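Local coordinates for protein putative glycoside hydrolase (PDB 3GYC) that is a putative glycoside hydrolase of the cellulase-like TIM-barrel family, probably cleaving glycosidic bonds in a carbohydrate whose identity is not established, at residues A53-A58 and S113-L118; L209-H214 and E232-M237. All blocks are in the same frame, centred on the assembly; numbering follows the deposited sequence.

Contact 1. Residues A53-A58 and S113-L118; sequences AIRIDA and SSWYRL. With EDO (1,2-ethanediol), chain F.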
loop_
_atom_site.group_PDB
_atom_site.type_symbol
_atom_site.label_atom_id
_atom_site.label_comp_id
_atom_site.label_asym_id
_atom_site.label_seq_id
_atom_site.Cartn_x
_atom_site.Cartn_y
_atom_site.Cartn_z
ATOM N N ALA A 53 3.594 -11.161 -4.527
ATOM C CA ALA A 53 2.666 -10.095 -4.905
ATOM C C ALA A 53 3.364 -8.732 -4.669
ATOM O O ALA A 53 4.250 -8.618 -3.820
ATOM C CB ALA A 53 1.329 -10.192 -4.096
ATOM N N ILE A 54 2.976 -7.726 -5.442
ATOM C CA ILE A 54 3.495 -6.368 -5.335
ATOM C C ILE A 54 2.323 -5.405 -5.494
ATOM O O ILE A 54 1.424 -5.653 -6.277
ATOM C CB ILE A 54 4.517 -6.078 -6.465
ATOM C CG1 ILE A 54 5.601 -7.165 -6.523
ATOM C CG2 ILE A 54 5.150 -4.742 -6.302
ATOM C CD1 ILE A 54 6.547 -7.092 -7.805
ATOM N N ARG A 55 2.323 -4.345 -4.713
ATOM C CA ARG A 55 1.352 -3.262 -4.832
ATOM C C ARG A 55 2.076 -2.084 -5.506
ATOM O O ARG A 55 3.111 -1.633 -5.024
ATOM C CB ARG A 55 0.851 -2.875 -3.450
ATOM C CG ARG A 55 0.000 -1.654 -3.435
ATOM C CD ARG A 55 -0.250 -1.200 -2.095
ATOM N NE ARG A 55 -1.015 0.025 -2.072
ATOM C CZ ARG A 55 -0.827 1.015 -1.205
ATOM N NH1 ARG A 55 0.166 0.959 -0.305
ATOM N NH2 ARG A 55 -1.573 2.105 -1.286
ATOM N N ILE A 56 1.584 -1.608 -6.655
ATOM C CA ILE A 56 2.271 -0.542 -7.319
ATOM C C ILE A 56 1.311 0.585 -7.687
ATOM O O ILE A 56 0.089 0.416 -7.764
ATOM C CB ILE A 56 2.995 -0.981 -8.606
ATOM C CG1 ILE A 56 2.019 -1.533 -9.673
ATOM C CG2 ILE A 56 4.074 -1.970 -8.353
ATOM C CD1 ILE A 56 2.674 -1.821 -11.016
ATOM N N ASP A 57 1.915 1.718 -7.933
ATOM C CA ASP A 57 1.172 2.851 -8.481
ATOM C C ASP A 57 1.057 2.635 -9.998
ATOM O O ASP A 57 2.080 2.422 -10.690
ATOM C CB ASP A 57 1.893 4.153 -8.175
ATOM C CG ASP A 57 1.011 5.376 -8.455
ATOM O OD1 ASP A 57 0.119 5.305 -9.329
ATOM O OD2 ASP A 57 1.154 6.369 -7.724
ATOM N N ALA A 58 -0.179 2.694 -10.511
ATOM C CA ALA A 58 -0.483 2.493 -11.945
ATOM C C ALA A 58 -0.475 3.838 -12.727
ATOM O O ALA A 58 -0.601 3.818 -13.960
ATOM C CB ALA A 58 -1.852 1.846 -12.098
ATOM N N SER A 113 -2.773 0.610 -7.247
ATOM C CA SER A 113 -3.229 1.726 -6.449
ATOM C C SER A 113 -2.713 2.985 -7.140
ATOM O O SER A 113 -2.119 2.911 -8.224
ATOM C CB SER A 113 -2.634 1.603 -5.022
ATOM O OG SER A 113 -3.207 2.550 -4.143
ATOM N N SER A 114 -2.884 4.133 -6.489
ATOM C CA SER A 114 -2.227 5.372 -6.947
ATOM C C SER A 114 -2.086 6.374 -5.828
ATOM O O SER A 114 -2.941 6.455 -4.935
ATOM C CB SER A 114 -2.955 6.048 -8.114
ATOM O OG SER A 114 -2.063 6.995 -8.716
ATOM N N TRP A 115 -0.978 7.094 -5.886
ATOM C CA TRP A 115 -0.669 8.237 -5.044
ATOM C C TRP A 115 -0.886 9.539 -5.854
ATOM O O TRP A 115 -0.606 10.628 -5.364
ATOM C CB TRP A 115 0.767 8.150 -4.529
ATOM C CG TRP A 115 1.000 7.114 -3.502
ATOM C CD1 TRP A 115 1.244 7.316 -2.171
ATOM C CD2 TRP A 115 1.069 5.670 -3.709
ATOM N NE1 TRP A 115 1.485 6.080 -1.558
ATOM C CE2 TRP A 115 1.351 5.077 -2.466
ATOM C CE3 TRP A 115 0.909 4.840 -4.828
ATOM C CZ2 TRP A 115 1.463 3.681 -2.297
ATOM C CZ3 TRP A 115 1.031 3.484 -4.670
ATOM C CH2 TRP A 115 1.283 2.911 -3.399
ATOM N N TYR A 116 -1.378 9.410 -7.095
ATOM C CA TYR A 116 -1.675 10.545 -7.975
ATOM C C TYR A 116 -0.530 11.583 -7.992
ATOM O O TYR A 116 -0.702 12.756 -7.604
ATOM C CB TYR A 116 -3.021 11.138 -7.554
ATOM C CG TYR A 116 -4.109 10.137 -7.755
ATOM C CD1 TYR A 116 -4.698 9.981 -9.020
ATOM C CD2 TYR A 116 -4.559 9.334 -6.714
ATOM C CE1 TYR A 116 -5.686 9.036 -9.242
ATOM C CE2 TYR A 116 -5.541 8.371 -6.926
ATOM C CZ TYR A 116 -6.101 8.227 -8.193
ATOM O OH TYR A 116 -7.081 7.290 -8.446
ATOM N N ARG A 117 0.634 11.106 -8.413
ATOM C CA ARG A 117 1.853 11.889 -8.456
ATOM C C ARG A 117 1.595 13.144 -9.254
ATOM O O ARG A 117 0.959 13.090 -10.299
ATOM C CB ARG A 117 2.993 11.082 -9.052
ATOM C CG ARG A 117 3.417 9.917 -8.156
ATOM C CD ARG A 117 4.317 10.383 -6.986
ATOM N NE ARG A 117 5.657 10.704 -7.494
ATOM C CZ ARG A 117 6.167 11.928 -7.607
ATOM N NH1 ARG A 117 5.485 13.013 -7.227
ATOM N NH2 ARG A 117 7.373 12.075 -8.107
ATOM N N LEU A 118 2.035 14.265 -8.719
ATOM C CA LEU A 118 1.846 15.553 -9.396
ATOM C C LEU A 118 2.874 15.793 -10.477
ATOM O O LEU A 118 4.083 15.908 -10.201
ATOM C CB LEU A 118 1.900 16.725 -8.432
ATOM C CG LEU A 118 0.798 16.846 -7.387
ATOM C CD1 LEU A 118 1.138 17.997 -6.436
ATOM C CD2 LEU A 118 -0.591 17.034 -8.045
HETATM C C1 EDO F . 1.209 13.120 -4.753
HETATM O O1 EDO F . 1.802 11.816 -4.951
HETATM C C2 EDO F . 2.214 14.275 -4.989
HETATM O O2 EDO F . 3.018 14.113 -6.183
HETATM O O HOH W 1 0.877 8.353 -9.533
#
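Neighbouring parallel strands 53-57 and 109-113 of the TIM barrel meet at their C-terminal ends, where the second strand turns into a loop. I56 O accepts from S113 N at 2.9 Å, and A58 N reaches S113 O, both nearly along the C=O axis, so D57 is bracketed as in any parallel bridge. Beyond the bridge the D57 carboxylate, its CG anti to the backbone N (chi1 -168°), grips the loop. Its OD1 takes the S114 hydroxyl on the syn lone pair, with S114 OG 2.8 Å from D57 OD1, and also receives Y59 N. D57 OD2 is met from above the carboxylate plane by W115 N, 2.9 Å away and almost straight (174°). A water links D57 OD2 to R117 N, while S114 OG accepts from Y116 N in an ST turn; serine suits this place because its hydroxyl gives and receives at once. An alanine in place of D57 would remove the acceptors for S114 OG, W115 N and Y59 N and would probably loosen the turn. The extended R55 side chain sets W115 CH2 over the centre of one guanidinium face, 3.5 Å above its plane, the two planes oblique. R55 NH2 adds a weak bond to S113 OG, which D157 also binds; N160 bonds to NH2, and E305 forms a salt bridge with NH1. An ethanediol, probably from the crystallisation liquor, joins W115 O to L118 N and R117 NH1, which also bonds to K74 O. Around this core, helix 95-105 packs on I56, helix 130-146 on S114 and Y116, and strand 17-23 on R55 and W115.

Contact 2. Residues L209-H214 and E232-M237; sequences LYSFDH and EHHIWM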
loop_
_atom_site.group_PDB
_atom_site.type_symbol
_atom_site.label_atom_id
_atom_site.label_comp_id
_atom_site.label_asym_id
_atom_site.label_seq_id
_atom_site.Cartn_x
_atom_site.Cartn_y
_atom_site.Cartn_z
ATOM N N LEU A 209 -11.560 -1.487 -4.173
ATOM C CA LEU A 209 -11.571 -0.862 -2.856
ATOM C C LEU A 209 -10.917 0.510 -2.911
ATOM O O LEU A 209 -10.489 0.941 -3.970
ATOM C CB LEU A 209 -10.740 -1.714 -1.883
ATOM C CG LEU A 209 -9.217 -1.655 -2.089
ATOM C CD1 LEU A 209 -8.506 -1.842 -0.766
ATOM C CD2 LEU A 209 -8.776 -2.644 -3.181
ATOM N N TYR A 210 -10.879 1.179 -1.753
ATOM C CA TYR A 210 -10.056 2.350 -1.506
ATOM C C TYR A 210 -9.302 1.991 -0.223
ATOM O O TYR A 210 -9.895 1.372 0.682
ATOM C CB TYR A 210 -10.850 3.609 -1.270
ATOM C CG TYR A 210 -11.449 4.314 -2.471
ATOM C CD1 TYR A 210 -12.498 3.772 -3.181
ATOM C CD2 TYR A 210 -11.028 5.601 -2.819
ATOM C CE1 TYR A 210 -13.101 4.467 -4.248
ATOM C CE2 TYR A 210 -11.610 6.292 -3.870
ATOM C CZ TYR A 210 -12.646 5.730 -4.575
ATOM O OH TYR A 210 -13.212 6.414 -5.611
ATOM N N SER A 211 -8.010 2.330 -0.135
ATOM C CA SER A 211 -7.210 1.980 1.041
ATOM C C SER A 211 -7.191 3.116 2.063
ATOM O O SER A 211 -7.195 4.287 1.707
ATOM C CB SER A 211 -5.786 1.578 0.663
ATOM O OG SER A 211 -5.064 2.611 0.022
ATOM N N PHE A 212 -7.163 2.724 3.332
ATOM C CA PHE A 212 -7.241 3.626 4.447
ATOM C C PHE A 212 -6.121 3.474 5.499
ATOM O O PHE A 212 -5.529 2.399 5.647
ATOM C CB PHE A 212 -8.565 3.404 5.166
ATOM C CG PHE A 212 -9.790 3.409 4.269
ATOM C CD1 PHE A 212 -9.954 4.346 3.266
ATOM C CD2 PHE A 212 -10.833 2.525 4.526
ATOM C CE1 PHE A 212 -11.074 4.350 2.480
ATOM C CE2 PHE A 212 -11.974 2.532 3.756
ATOM C CZ PHE A 212 -12.094 3.451 2.727
ATOM N N ASP A 213 -5.823 4.576 6.203
ATOM C CA ASP A 213 -4.883 4.564 7.320
ATOM C C ASP A 213 -5.520 5.069 8.641
ATOM O O ASP A 213 -4.853 5.062 9.678
ATOM C CB ASP A 213 -3.627 5.383 7.014
ATOM C CG ASP A 213 -3.940 6.877 6.750
ATOM O OD1 ASP A 213 -5.129 7.253 6.593
ATOM O OD2 ASP A 213 -2.980 7.678 6.692
ATOM N N HIS A 214 -6.789 5.488 8.612
ATOM C CA HIS A 214 -7.464 5.958 9.824
ATOM C C HIS A 214 -7.417 4.859 10.896
ATOM O O HIS A 214 -7.784 3.694 10.635
ATOM C CB HIS A 214 -8.902 6.326 9.510
ATOM C CG HIS A 214 -9.522 7.176 10.559
ATOM N ND1 HIS A 214 -10.211 6.652 11.626
ATOM C CD2 HIS A 214 -9.527 8.514 10.726
ATOM C CE1 HIS A 214 -10.622 7.634 12.405
ATOM N NE2 HIS A 214 -10.222 8.775 11.878
ATOM N N GLU A 232 -7.754 -2.674 2.623
ATOM C CA GLU A 232 -6.295 -2.561 2.588
ATOM C C GLU A 232 -6.023 -1.526 3.669
ATOM O O GLU A 232 -6.248 -0.362 3.442
ATOM C CB GLU A 232 -5.788 -2.154 1.195
ATOM C CG GLU A 232 -4.319 -2.598 0.882
ATOM C CD GLU A 232 -3.222 -1.604 1.250
ATOM O OE1 GLU A 232 -3.230 -0.480 0.702
ATOM O OE2 GLU A 232 -2.295 -1.953 2.019
ATOM N N HIS A 233 -5.594 -1.957 4.859
ATOM C CA HIS A 233 -5.459 -1.057 5.975
ATOM C C HIS A 233 -4.010 -0.950 6.400
ATOM O O HIS A 233 -3.313 -1.951 6.530
ATOM C CB HIS A 233 -6.348 -1.464 7.147
ATOM C CG HIS A 233 -6.776 -0.286 7.959
ATOM N ND1 HIS A 233 -7.917 0.427 7.666
ATOM C CD2 HIS A 233 -6.152 0.384 8.955
ATOM C CE1 HIS A 233 -8.006 1.457 8.490
ATOM N NE2 HIS A 233 -6.942 1.458 9.276
ATOM N N HIS A 234 -3.550 0.285 6.581
ATOM C CA HIS A 234 -2.159 0.532 6.930
ATOM C C HIS A 234 -2.046 0.632 8.446
ATOM O O HIS A 234 -2.806 1.358 9.068
ATOM C CB HIS A 234 -1.646 1.789 6.223
ATOM C CG HIS A 234 -1.800 1.740 4.728
ATOM N ND1 HIS A 234 -1.607 2.844 3.921
ATOM C CD2 HIS A 234 -2.156 0.722 3.898
ATOM C CE1 HIS A 234 -1.770 2.491 2.654
ATOM N NE2 HIS A 234 -2.140 1.220 2.612
ATOM N N ILE A 235 -1.118 -0.137 9.025
ATOM C CA ILE A 235 -1.002 -0.270 10.485
ATOM C C ILE A 235 0.435 -0.198 10.930
ATOM O O ILE A 235 1.237 -1.062 10.592
ATOM C CB ILE A 235 -1.555 -1.632 10.979
ATOM C CG1 ILE A 235 -3.041 -1.742 10.710
ATOM C CG2 ILE A 235 -1.357 -1.830 12.506
ATOM C CD1 ILE A 235 -3.628 -3.138 11.014
ATOM N N TRP A 236 0.742 0.815 11.728
ATOM C CA TRP A 236 2.073 0.967 12.314
ATOM C C TRP A 236 2.009 1.207 13.818
ATOM O O TRP A 236 1.195 1.993 14.275
ATOM C CB TRP A 236 2.770 2.162 11.744
ATOM C CG TRP A 236 3.098 2.108 10.272
ATOM C CD1 TRP A 236 4.182 1.509 9.684
ATOM C CD2 TRP A 236 2.391 2.765 9.261
ATOM N NE1 TRP A 236 4.174 1.757 8.340
ATOM C CE2 TRP A 236 3.062 2.506 8.044
ATOM C CE3 TRP A 236 1.228 3.544 9.247
ATOM C CZ2 TRP A 236 2.618 3.025 6.819
ATOM C CZ3 TRP A 236 0.774 4.053 8.011
ATOM C CH2 TRP A 236 1.467 3.791 6.831
HETATM N N MSE A 237 2.895 0.535 14.547
HETATM C CA MSE A 237 3.105 0.739 15.979
HETATM C C MSE A 237 3.312 2.215 16.328
HETATM O O MSE A 237 2.794 2.739 17.350
HETATM C CB MSE A 237 4.376 -0.012 16.385
HETATM C CG MSE A 237 4.831 0.199 17.863
HETATM SE SE MSE A 237 5.772 1.890 18.322
HETATM C CE MSE A 237 7.420 1.752 17.329
HETATM O O HOH W 2 -9.643 -0.498 3.071
HETATM O O HOH W 3 -4.355 2.683 10.778
#
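H234 NE2 donates to E232 OE1 over 2.8 Å, with the acceptor close to the imidazole plane but the donor 35° out of the carboxylate plane. The other nitrogen, ND1, bonds to E161, so the ring lies between two carboxylates, which fix its rotation and could favour its protonated form, though the nearby R55 charge would counter this. E232 is held in turn, its OE2 bonded to T304. The bend of the E232 chain at chi2 (-91°) turns the carboxylate back to the histidine two residues on. Across the contact, H233 NE2 donates to H214 O at 2.7 Å, in the ring plane but bent. Histidine suits this place because its two ring nitrogens bond at the edge, NE2 to H214 O and ND1 to Y220, while the flat ring takes F212 O over one face, 3.6 Å above its plane. F212 O is also the acceptor of H234 N at 3.0 Å, while F212 N donates to E232 O. These two bonds straddle H233 in the pattern of a parallel bridge and join the ends of strands 208-209 and 231-232, the fifth and sixth of the TIM barrel, thereby closing its ring of strands. One water spans Y210 O and E232 N on the approach to this bridge. Another lies between D213 O and H234 O. Inside the barrel the packing is close, with L209 CD1 3.4 Å from E232 CB. S211 brings its CB to 3.3 Å from E232 OE1, and its small hydroxyl turns to D157 OD2 and E161 N. On the outer side the F212 ring carries Y210 O over one face, stacks with W183 and touches M192 of helix 186-200, while I235 packs against helix 276-297.

Overall arrangement
The two contacts lie in one eight-stranded barrel, their centres about 14 Å apart, and follow one another along the chain: contact 1 pairs the second and third strands before contact 2 joins the fifth and sixth. Strand 153-157 lies between strands 109-113 and 208-209, and its D157 bonds to S113 of contact 1 and S211 of contact 2. A direct link is the salt bridge from R55 NE to E232 OE1, 3.6 Å long, with R55 also packing on H234. Together they gather a buried network of arginine, histidine and carboxylates at the C-terminal strand ends, where TIM-barrel enzymes place their active sites, consistent with the proposed hydrolase activity.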